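Local coordinates for alpha-fucosidase (Bifidobacterium bifidum, PDB 2EAB), which is a 1,2-alpha-L-fucosidase whose catalytic portion, the part present here, probably releases terminal L-fucose from its substrates by hydrolysis, at residues A[676-681]-A[721-726]; A[727-732]-A[743-748]; A[152-157]-A[170-175]. All coordinates share one frame; numbering follows the deposited sequence.

How the contacts relate
The chain is the catalytic piece of a longer protein. Contact 3 comes first along it, in the N-terminal domain related to glycosyl hydrolase family 65, where it joins two strands of an antiparallel sheet. Contacts 1 and 2 follow in the family 95 catalytic domain, their centres about 10 Å apart. Both use helix 722-734: contact 1 its N-terminal part, contact 2 the turns after it. They touch where R728 NH2 lies 3.1 Å from R678 O, a probable hydrogen bond, and where I725 packs on L744. They thus form one continuous packing on that helix. Contact 3 is separate, in the beta domain, its centre about 44 Å from that of contact 1 and about 40 Å from that of contact 2.

Contact 1 (A[676-681]-A[721-726]); sequences QHRHMS and TGWAIG. With EDO (1,2-ethanediol), chain D.
The CH2 corner of the W723 indole sits over one face of the H679 ring, 3.3 Å above its plane and over its centre. The rings meet obliquely, their planes 47° apart. At the edge of the H679 ring, near its plane, lies O1 of a bound 1,2-ethanediol, probably from the crystallisation liquor. This O1 also donates a 2.8 Å hydrogen bond to S681 OG. The diol is hydrogen-bonded to N422 O as well. One face of the W723 indole carries two groups, both offset toward the rim: R678 CZ, 3.7 Å above the plane, and the methyl of A724. The guanidinium is inclined 51° to the indole. R678 NH1 lies 3.6 Å from W723 NE1.

R678 arrives as a long arm. CG is anti to the backbone N (chi1 -171°), and the chain is extended as far as NE. Along the way CG and NE pass A724 CB, with NE 3.6 Å from it. At the end, R678 NH2 gives a weak hydrogen bond of 3.2 Å to T721 O, which also accepts from I725 N of the helix. The stronger polar partner of R678 is N720, whose OD1 accepts from NE. T721 OG1 is hydrogen-bonded to H761 O.

Segment 676-681 lies in a loop before helix 697-711 and packs on helix 722-734 in the family 95 catalytic domain, away from the calcium sites. The guanidinium is directed by its bond to N720 and supported by the indole and A724, with a weak bond to T721 O. Its positive charge, beside the electron-rich indole, is probably favourable there.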
loop_
_atom_site.group_PDB
_atom_site.type_symbol
_atom_site.label_atom_id
_atom_site.label_comp_id
_atom_site.label_asym_id
_atom_site.label_seq_id
_atom_site.Cartn_x
_atom_site.Cartn_y
_atom_site.Cartn_z
ATOM N N GLN A 676 18.147 17.404 7.891
ATOM C CA GLN A 676 17.847 16.346 6.929
ATOM C C GLN A 676 17.220 15.097 7.550
ATOM O O GLN A 676 17.463 13.988 7.086
ATOM C CB GLN A 676 19.107 15.952 6.156
ATOM C CG GLN A 676 19.654 17.014 5.221
ATOM C CD GLN A 676 20.847 16.497 4.440
ATOM O OE1 GLN A 676 20.721 15.593 3.613
ATOM N NE2 GLN A 676 22.015 17.056 4.715
ATOM N N HIS A 677 16.402 15.272 8.585
ATOM C CA HIS A 677 15.717 14.129 9.189
ATOM C C HIS A 677 14.925 13.337 8.148
ATOM O O HIS A 677 14.288 13.917 7.268
ATOM C CB HIS A 677 14.809 14.576 10.333
ATOM C CG HIS A 677 14.145 13.441 11.050
ATOM N ND1 HIS A 677 14.855 12.479 11.737
ATOM C CD2 HIS A 677 12.838 13.102 11.172
ATOM C CE1 HIS A 677 14.013 11.599 12.250
ATOM N NE2 HIS A 677 12.783 11.955 11.925
ATOM N N ARG A 678 14.973 12.012 8.256
ATOM C CA ARG A 678 14.385 11.128 7.250
ATOM C C ARG A 678 12.860 11.237 7.148
ATOM O O ARG A 678 12.302 11.221 6.046
ATOM C CB ARG A 678 14.800 9.678 7.501
ATOM C CG ARG A 678 14.420 8.733 6.382
ATOM C CD ARG A 678 15.137 7.418 6.539
ATOM N NE ARG A 678 14.881 6.522 5.419
ATOM C CZ ARG A 678 14.378 5.298 5.537
ATOM N NH1 ARG A 678 14.083 4.800 6.735
ATOM N NH2 ARG A 678 14.192 4.561 4.453
ATOM N N HIS A 679 12.190 11.338 8.291
ATOM C CA HIS A 679 10.748 11.545 8.314
ATOM C C HIS A 679 10.412 13.000 8.010
ATOM O O HIS A 679 11.201 13.898 8.295
ATOM C CB HIS A 679 10.182 11.204 9.689
ATOM C CG HIS A 679 10.113 9.738 9.983
ATOM N ND1 HIS A 679 11.216 8.989 10.332
ATOM C CD2 HIS A 679 9.057 8.894 10.018
ATOM C CE1 HIS A 679 10.844 7.739 10.544
ATOM N NE2 HIS A 679 9.540 7.654 10.361
ATOM N N MET A 680 9.223 13.213 7.452
ATOM C CA MET A 680 8.661 14.546 7.241
ATOM C C MET A 680 7.213 14.490 7.717
ATOM O O MET A 680 6.270 14.689 6.939
ATOM C CB MET A 680 8.734 14.954 5.765
ATOM C CG MET A 680 10.091 14.719 5.114
ATOM S SD MET A 680 10.239 15.398 3.454
ATOM C CE MET A 680 8.880 14.568 2.621
ATOM N N SER A 681 7.041 14.200 9.000
ATOM C CA SER A 681 5.719 13.901 9.543
ATOM C C SER A 681 4.770 15.090 9.516
ATOM O O SER A 681 3.556 14.922 9.517
ATOM C CB SER A 681 5.841 13.352 10.964
ATOM O OG SER A 681 6.583 12.145 10.973
ATOM N N THR A 721 15.501 5.801 0.334
ATOM C CA THR A 721 15.070 4.446 0.044
ATOM C C THR A 721 13.687 4.190 0.613
ATOM O O THR A 721 13.185 4.964 1.441
ATOM C CB THR A 721 16.019 3.422 0.687
ATOM O OG1 THR A 721 16.039 3.648 2.102
ATOM C CG2 THR A 721 17.444 3.538 0.128
ATOM N N GLY A 722 13.080 3.096 0.167
ATOM C CA GLY A 722 11.840 2.593 0.743
ATOM C C GLY A 722 10.747 3.634 0.877
ATOM O O GLY A 722 10.500 4.417 -0.046
ATOM N N TRP A 723 10.098 3.654 2.037
ATOM C CA TRP A 723 8.961 4.551 2.251
ATOM C C TRP A 723 9.374 6.018 2.144
ATOM O O TRP A 723 8.572 6.867 1.744
ATOM C CB TRP A 723 8.255 4.284 3.596
ATOM C CG TRP A 723 9.137 4.493 4.790
ATOM C CD1 TRP A 723 9.825 3.535 5.473
ATOM C CD2 TRP A 723 9.440 5.741 5.432
ATOM N NE1 TRP A 723 10.541 4.106 6.497
ATOM C CE2 TRP A 723 10.324 5.458 6.492
ATOM C CE3 TRP A 723 9.048 7.071 5.211
ATOM C CZ2 TRP A 723 10.831 6.453 7.327
ATOM C CZ3 TRP A 723 9.556 8.061 6.037
ATOM C CH2 TRP A 723 10.435 7.746 7.087
ATOM N N ALA A 724 10.618 6.330 2.503
ATOM C CA ALA A 724 11.051 7.725 2.524
ATOM C C ALA A 724 11.128 8.304 1.117
ATOM O O ALA A 724 10.629 9.399 0.863
ATOM C CB ALA A 724 12.372 7.876 3.256
ATOM N N ILE A 725 11.728 7.562 0.193
ATOM C CA ILE A 725 11.768 8.022 -1.191
ATOM C C ILE A 725 10.361 8.037 -1.811
ATOM O O ILE A 725 10.017 8.969 -2.541
ATOM C CB ILE A 725 12.825 7.269 -2.060
ATOM C CG1 ILE A 725 13.131 8.054 -3.340
ATOM C CG2 ILE A 725 12.390 5.845 -2.384
ATOM C CD1 ILE A 725 13.798 9.385 -3.095
ATOM N N GLY A 726 9.545 7.036 -1.488
ATOM C CA GLY A 726 8.155 7.014 -1.957
ATOM C C GLY A 726 7.385 8.245 -1.512
ATOM O O GLY A 726 6.695 8.882 -2.316
HETATM C C1 EDO D . 4.729 9.698 9.246
HETATM O O1 EDO D . 6.181 10.113 9.132
HETATM C C2 EDO D . 4.628 8.913 10.613
HETATM O O2 EDO D . 5.366 7.615 10.473
#

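Contact 2 (A[727-732]-A[743-748]); sequences QRINSW and QLVELQ
Apolar packing carries this contact, with I729 and L744 at its middle. The two side chains run antiparallel to one another, and I729 CG1 comes to 3.7 Å from L744 CB. I729 and V745 are set crosswise, and I729 CG2 meets V745 CG2 at 3.9 Å. I729 CG1 is anti to the carbonyl carbon (chi1 -66°), which places CG2 anti to the backbone N; the two branches thus serve two neighbours of the facing helix. The backbones come nearest at the same place, with I729 CA 5.8 Å from L744 CA.

An aromatic side chain extends the apolar patch. L744 CD1 approaches W732 CD1 obliquely at 3.3 Å, a tight fit for two carbons. The same L744 CD1 methyl lies 3.8 Å from R728 O and near R728 CB. The far end of R728 leads away, to its bond with R678 O.

The segments belong to helices 722-734 and 738-751, successive in the chain and joined by a short connection. The axes of the two segments run antiparallel, at 167°, and approach to 9.3 Å. This is a helical hairpin, in keeping with the six-hairpin glycosidase clan, that of (alpha/alpha)6-barrel catalytic domains, to which the family 95 catalytic domain belongs.

No hydrogen bond crosses between the segments; the polar end of Q748 has its partners beyond them. Q748 OE1 touches the I729 CD1 methyl at 3.4 Å, but its hydrogen bond comes from N772 ND2. Q748 NE2 is taken by G768 O and D759 OD1. Helix 697-711 packs on W732 through L707, R708 and C711.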
loop_
_atom_site.group_PDB
_atom_site.type_symbol
_atom_site.label_atom_id
_atom_site.label_comp_id
_atom_site.label_asym_id
_atom_site.label_seq_id
_atom_site.Cartn_x
_atom_site.Cartn_y
_atom_site.Cartn_z
ATOM N N GLN A 727 7.512 8.597 -0.236
ATOM C CA GLN A 727 6.860 9.791 0.290
ATOM C C GLN A 727 7.371 11.065 -0.384
ATOM O O GLN A 727 6.591 11.958 -0.739
ATOM C CB GLN A 727 7.063 9.893 1.799
ATOM C CG GLN A 727 6.435 11.139 2.392
ATOM C CD GLN A 727 6.736 11.317 3.857
ATOM O OE1 GLN A 727 7.625 10.657 4.414
ATOM N NE2 GLN A 727 6.001 12.216 4.501
ATOM N N ARG A 728 8.685 11.150 -0.564
ATOM C CA ARG A 728 9.279 12.348 -1.145
ATOM C C ARG A 728 8.851 12.573 -2.593
ATOM O O ARG A 728 8.560 13.704 -2.978
ATOM C CB ARG A 728 10.800 12.347 -0.991
ATOM C CG ARG A 728 11.212 12.538 0.456
ATOM C CD ARG A 728 12.686 12.319 0.675
ATOM N NE ARG A 728 12.988 12.195 2.098
ATOM C CZ ARG A 728 14.204 12.336 2.616
ATOM N NH1 ARG A 728 15.241 12.622 1.836
ATOM N NH2 ARG A 728 14.385 12.197 3.921
ATOM N N ILE A 729 8.788 11.508 -3.387
ATOM C CA ILE A 729 8.303 11.624 -4.766
ATOM C C ILE A 729 6.886 12.209 -4.795
ATOM O O ILE A 729 6.620 13.179 -5.511
ATOM C CB ILE A 729 8.347 10.262 -5.500
ATOM C CG1 ILE A 729 9.796 9.796 -5.673
ATOM C CG2 ILE A 729 7.674 10.355 -6.870
ATOM C CD1 ILE A 729 9.922 8.320 -6.016
ATOM N N ASN A 730 5.982 11.631 -4.008
ATOM C CA ASN A 730 4.597 12.097 -3.985
ATOM C C ASN A 730 4.448 13.517 -3.454
ATOM O O ASN A 730 3.650 14.300 -3.976
ATOM C CB ASN A 730 3.719 11.125 -3.202
ATOM C CG ASN A 730 3.395 9.879 -3.996
ATOM O OD1 ASN A 730 2.406 9.835 -4.737
ATOM N ND2 ASN A 730 4.233 8.853 -3.853
ATOM N N SER A 731 5.229 13.847 -2.427
ATOM C CA SER A 731 5.195 15.178 -1.822
ATOM C C SER A 731 5.663 16.234 -2.811
ATOM O O SER A 731 5.004 17.260 -3.000
ATOM C CB SER A 731 6.055 15.217 -0.564
ATOM O OG SER A 731 5.574 14.304 0.407
ATOM N N TRP A 732 6.792 15.973 -3.461
ATOM C CA TRP A 732 7.289 16.896 -4.466
ATOM C C TRP A 732 6.342 17.026 -5.661
ATOM O O TRP A 732 6.195 18.115 -6.205
ATOM C CB TRP A 732 8.702 16.523 -4.897
ATOM C CG TRP A 732 9.759 17.074 -3.976
ATOM C CD1 TRP A 732 10.403 16.412 -2.970
ATOM C CD2 TRP A 732 10.285 18.409 -3.981
ATOM N NE1 TRP A 732 11.304 17.250 -2.353
ATOM C CE2 TRP A 732 11.256 18.481 -2.955
ATOM C CE3 TRP A 732 10.032 19.549 -4.755
ATOM C CZ2 TRP A 732 11.978 19.651 -2.683
ATOM C CZ3 TRP A 732 10.748 20.715 -4.483
ATOM C CH2 TRP A 732 11.712 20.752 -3.457
ATOM N N GLN A 743 13.701 13.756 -10.588
ATOM C CA GLN A 743 15.032 13.471 -10.058
ATOM C C GLN A 743 14.969 12.480 -8.891
ATOM O O GLN A 743 15.869 11.652 -8.723
ATOM C CB GLN A 743 15.732 14.755 -9.635
ATOM C CG GLN A 743 16.295 15.581 -10.770
ATOM C CD GLN A 743 17.033 16.790 -10.243
ATOM O OE1 GLN A 743 18.258 16.869 -10.322
ATOM N NE2 GLN A 743 16.295 17.725 -9.669
ATOM N N LEU A 744 13.899 12.558 -8.097
ATOM C CA LEU A 744 13.690 11.604 -7.010
ATOM C C LEU A 744 13.315 10.215 -7.526
ATOM O O LEU A 744 13.750 9.213 -6.961
ATOM C CB LEU A 744 12.665 12.129 -5.998
ATOM C CG LEU A 744 13.158 13.319 -5.167
ATOM C CD1 LEU A 744 11.978 14.028 -4.544
ATOM C CD2 LEU A 744 14.173 12.910 -4.094
ATOM N N VAL A 745 12.524 10.152 -8.598
ATOM C CA VAL A 745 12.251 8.878 -9.265
ATOM C C VAL A 745 13.561 8.247 -9.750
ATOM O O VAL A 745 13.805 7.061 -9.530
ATOM C CB VAL A 745 11.253 9.037 -10.439
ATOM C CG1 VAL A 745 11.148 7.745 -11.243
ATOM C CG2 VAL A 745 9.876 9.446 -9.927
ATOM N N GLU A 746 14.414 9.056 -10.378
ATOM C CA GLU A 746 15.728 8.598 -10.836
ATOM C C GLU A 746 16.528 8.013 -9.685
ATOM O O GLU A 746 17.139 6.951 -9.818
ATOM C CB GLU A 746 16.527 9.758 -11.412
ATOM C CG GLU A 746 16.194 10.176 -12.812
ATOM C CD GLU A 746 17.166 11.232 -13.308
ATOM O OE1 GLU A 746 17.371 12.238 -12.596
ATOM O OE2 GLU A 746 17.735 11.052 -14.406
ATOM N N LEU A 747 16.528 8.721 -8.559
ATOM C CA LEU A 747 17.277 8.277 -7.392
ATOM C C LEU A 747 16.718 6.989 -6.800
ATOM O O LEU A 747 17.489 6.137 -6.355
ATOM C CB LEU A 747 17.370 9.383 -6.341
ATOM C CG LEU A 747 18.301 10.550 -6.702
ATOM C CD1 LEU A 747 18.076 11.743 -5.785
ATOM C CD2 LEU A 747 19.770 10.125 -6.696
ATOM N N GLN A 748 15.391 6.834 -6.799
ATOM C CA GLN A 748 14.785 5.583 -6.349
ATOM C C GLN A 748 15.227 4.414 -7.226
ATOM O O GLN A 748 15.591 3.351 -6.722
ATOM C CB GLN A 748 13.257 5.664 -6.317
ATOM C CG GLN A 748 12.628 4.366 -5.801
ATOM C CD GLN A 748 11.116 4.376 -5.794
ATOM O OE1 GLN A 748 10.480 5.035 -6.613
ATOM N NE2 GLN A 748 10.527 3.622 -4.870
#

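Contact 3 (A[152-157]-A[170-175])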
loop_
_atom_site.group_PDB
_atom_site.type_symbol
_atom_site.label_atom_id
_atom_site.label_comp_id
_atom_site.label_asym_id
_atom_site.label_seq_id
_atom_site.Cartn_x
_atom_site.Cartn_y
_atom_site.Cartn_z
ATOM N N THR A 152 24.657 -27.145 -17.484
ATOM C CA THR A 152 24.986 -26.406 -18.704
ATOM C C THR A 152 23.804 -26.343 -19.665
ATOM O O THR A 152 23.233 -27.369 -20.041
ATOM C CB THR A 152 26.221 -27.004 -19.416
ATOM O OG1 THR A 152 27.291 -27.145 -18.474
ATOM C CG2 THR A 152 26.682 -26.100 -20.561
ATOM N N VAL A 153 23.440 -25.119 -20.043
ATOM C CA VAL A 153 22.320 -24.882 -20.948
ATOM C C VAL A 153 22.629 -23.782 -21.964
ATOM O O VAL A 153 23.600 -23.036 -21.819
ATOM C CB VAL A 153 21.011 -24.509 -20.187
ATOM C CG1 VAL A 153 20.503 -25.681 -19.356
ATOM C CG2 VAL A 153 21.206 -23.263 -19.322
ATOM N N THR A 154 21.797 -23.710 -22.997
ATOM C CA THR A 154 21.783 -22.582 -23.922
ATOM C C THR A 154 20.344 -22.100 -24.075
ATOM O O THR A 154 19.409 -22.758 -23.606
ATOM C CB THR A 154 22.347 -22.953 -25.314
ATOM O OG1 THR A 154 21.600 -24.048 -25.857
ATOM C CG2 THR A 154 23.827 -23.317 -25.237
ATOM N N GLU A 155 20.177 -20.951 -24.728
ATOM C CA GLU A 155 18.858 -20.369 -25.005
ATOM C C GLU A 155 18.015 -20.184 -23.740
ATOM O O GLU A 155 16.785 -20.319 -23.768
ATOM C CB GLU A 155 18.112 -21.190 -26.064
ATOM C CG GLU A 155 18.816 -21.182 -27.419
ATOM C CD GLU A 155 18.283 -22.210 -28.400
ATOM O OE1 GLU A 155 17.114 -22.632 -28.277
ATOM O OE2 GLU A 155 19.044 -22.594 -29.312
ATOM N N TYR A 156 18.692 -19.878 -22.635
ATOM C CA TYR A 156 18.013 -19.658 -21.365
ATOM C C TYR A 156 17.348 -18.295 -21.308
ATOM O O TYR A 156 17.968 -17.283 -21.615
ATOM C CB TYR A 156 18.967 -19.802 -20.171
ATOM C CG TYR A 156 18.236 -19.640 -18.857
ATOM C CD1 TYR A 156 17.854 -20.748 -18.110
ATOM C CD2 TYR A 156 17.886 -18.374 -18.381
ATOM C CE1 TYR A 156 17.156 -20.598 -16.914
ATOM C CE2 TYR A 156 17.187 -18.216 -17.196
ATOM C CZ TYR A 156 16.827 -19.325 -16.468
ATOM O OH TYR A 156 16.136 -19.137 -15.291
ATOM N N ARG A 157 16.084 -18.285 -20.896
ATOM C CA ARG A 157 15.422 -17.050 -20.506
ATOM C C ARG A 157 14.417 -17.319 -19.392
ATOM O O ARG A 157 13.724 -18.332 -19.404
ATOM C CB ARG A 157 14.728 -16.391 -21.703
ATOM C CG ARG A 157 14.301 -14.949 -21.441
ATOM C CD ARG A 157 13.488 -14.369 -22.588
ATOM N NE ARG A 157 12.205 -15.048 -22.755
ATOM C CZ ARG A 157 11.861 -15.762 -23.824
ATOM N NH1 ARG A 157 12.697 -15.895 -24.847
ATOM N NH2 ARG A 157 10.668 -16.339 -23.876
ATOM N N THR A 170 12.487 -20.881 -19.806
ATOM C CA THR A 170 12.839 -21.745 -20.930
ATOM C C THR A 170 14.351 -21.909 -21.026
ATOM O O THR A 170 15.103 -20.997 -20.698
ATOM C CB THR A 170 12.234 -21.244 -22.275
ATOM O OG1 THR A 170 12.478 -22.213 -23.301
ATOM C CG2 THR A 170 12.819 -19.892 -22.699
ATOM N N PHE A 171 14.784 -23.091 -21.460
ATOM C CA PHE A 171 16.194 -23.357 -21.730
ATOM C C PHE A 171 16.343 -24.637 -22.531
ATOM O O PHE A 171 15.437 -25.469 -22.555
ATOM C CB PHE A 171 17.016 -23.440 -20.434
ATOM C CG PHE A 171 16.521 -24.470 -19.456
ATOM C CD1 PHE A 171 16.908 -25.805 -19.568
ATOM C CD2 PHE A 171 15.672 -24.103 -18.415
ATOM C CE1 PHE A 171 16.455 -26.758 -18.668
ATOM C CE2 PHE A 171 15.213 -25.053 -17.504
ATOM C CZ PHE A 171 15.606 -26.384 -17.631
ATOM N N LYS A 172 17.491 -24.777 -23.185
ATOM C CA LYS A 172 17.835 -25.993 -23.907
ATOM C C LYS A 172 18.950 -26.721 -23.162
ATOM O O LYS A 172 20.018 -26.160 -22.927
ATOM C CB LYS A 172 18.260 -25.672 -25.344
ATOM C CG LYS A 172 18.605 -26.907 -26.179
ATOM C CD LYS A 172 18.864 -26.571 -27.641
ATOM C CE LYS A 172 17.574 -26.524 -28.439
ATOM N NZ LYS A 172 17.830 -26.493 -29.905
ATOM N N HIS A 173 18.681 -27.968 -22.789
ATOM C CA HIS A 173 19.643 -28.802 -22.080
ATOM C C HIS A 173 19.824 -30.113 -22.831
ATOM O O HIS A 173 18.856 -30.845 -23.052
ATOM C CB HIS A 173 19.168 -29.065 -20.646
ATOM C CG HIS A 173 20.058 -29.984 -19.868
ATOM N ND1 HIS A 173 19.867 -31.349 -19.833
ATOM C CD2 HIS A 173 21.146 -29.735 -19.101
ATOM C CE1 HIS A 173 20.797 -31.900 -19.073
ATOM N NE2 HIS A 173 21.585 -30.944 -18.618
ATOM N N ASP A 174 21.065 -30.385 -23.239
ATOM C CA ASP A 174 21.427 -31.616 -23.951
ATOM C C ASP A 174 20.459 -31.930 -25.104
ATOM O O ASP A 174 20.001 -33.067 -25.257
ATOM C CB ASP A 174 21.528 -32.788 -22.961
ATOM C CG ASP A 174 22.215 -34.008 -23.550
ATOM O OD1 ASP A 174 23.202 -33.848 -24.301
ATOM O OD2 ASP A 174 21.759 -35.134 -23.254
ATOM N N GLY A 175 20.142 -30.907 -25.896
ATOM C CA GLY A 175 19.304 -31.059 -27.085
ATOM C C GLY A 175 17.808 -30.896 -26.882
ATOM O O GLY A 175 17.058 -30.787 -27.854
HETATM O O HOH W 1 23.059 -28.574 -22.492
HETATM O O HOH W 2 22.277 -26.497 -24.839
HETATM O O HOH W 3 14.883 -22.113 -24.577
HETATM O O HOH W 4 16.661 -24.019 -30.564
#
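T154 and K172 face each other as an antiparallel hydrogen-bonded pair. T154 N binds K172 O at 3.0 Å, and K172 N binds T154 O at 2.8 Å. R157 and T170 form the next such pair: R157 N to T170 O and T170 N to R157 O are both 2.9 Å. One extra residue sits between the pairs on the 152-157 side: a beta bulge, where the chain turns a corner at E155 with positive phi (55°).

Side chains fill in around this frame. F171 CG lies between its backbone N and carbonyl carbon (chi1 57°), near both V153 and Y156. V153 CG1 lies 3.6 Å from F171 CD1. Y156 CD1 lies 3.7 Å from F171 CB. T154, R157, T170 and K172 point to one face of the sheet. E155 and K172 extend alongside each other in the same direction. E155 OE2 and K172 NZ are 4.1 Å apart, beyond a salt bridge, but a water links E155 OE1 to NZ. Another water joins E155 O, at the bulge, to T170 OG1.

Further out, Y156 OH is fixed by G65 O, and H173 NE2 by D150 O while its ring stacks on F148. The contact lies at the open end of the hairpin of strands 156-161 and 166-173, where 152-155 leads into the first strand. Strand 19-22 flanks it beyond 156-161, with W19 and W21 against R157, and strand 176-185 continues the sheet beyond 166-173.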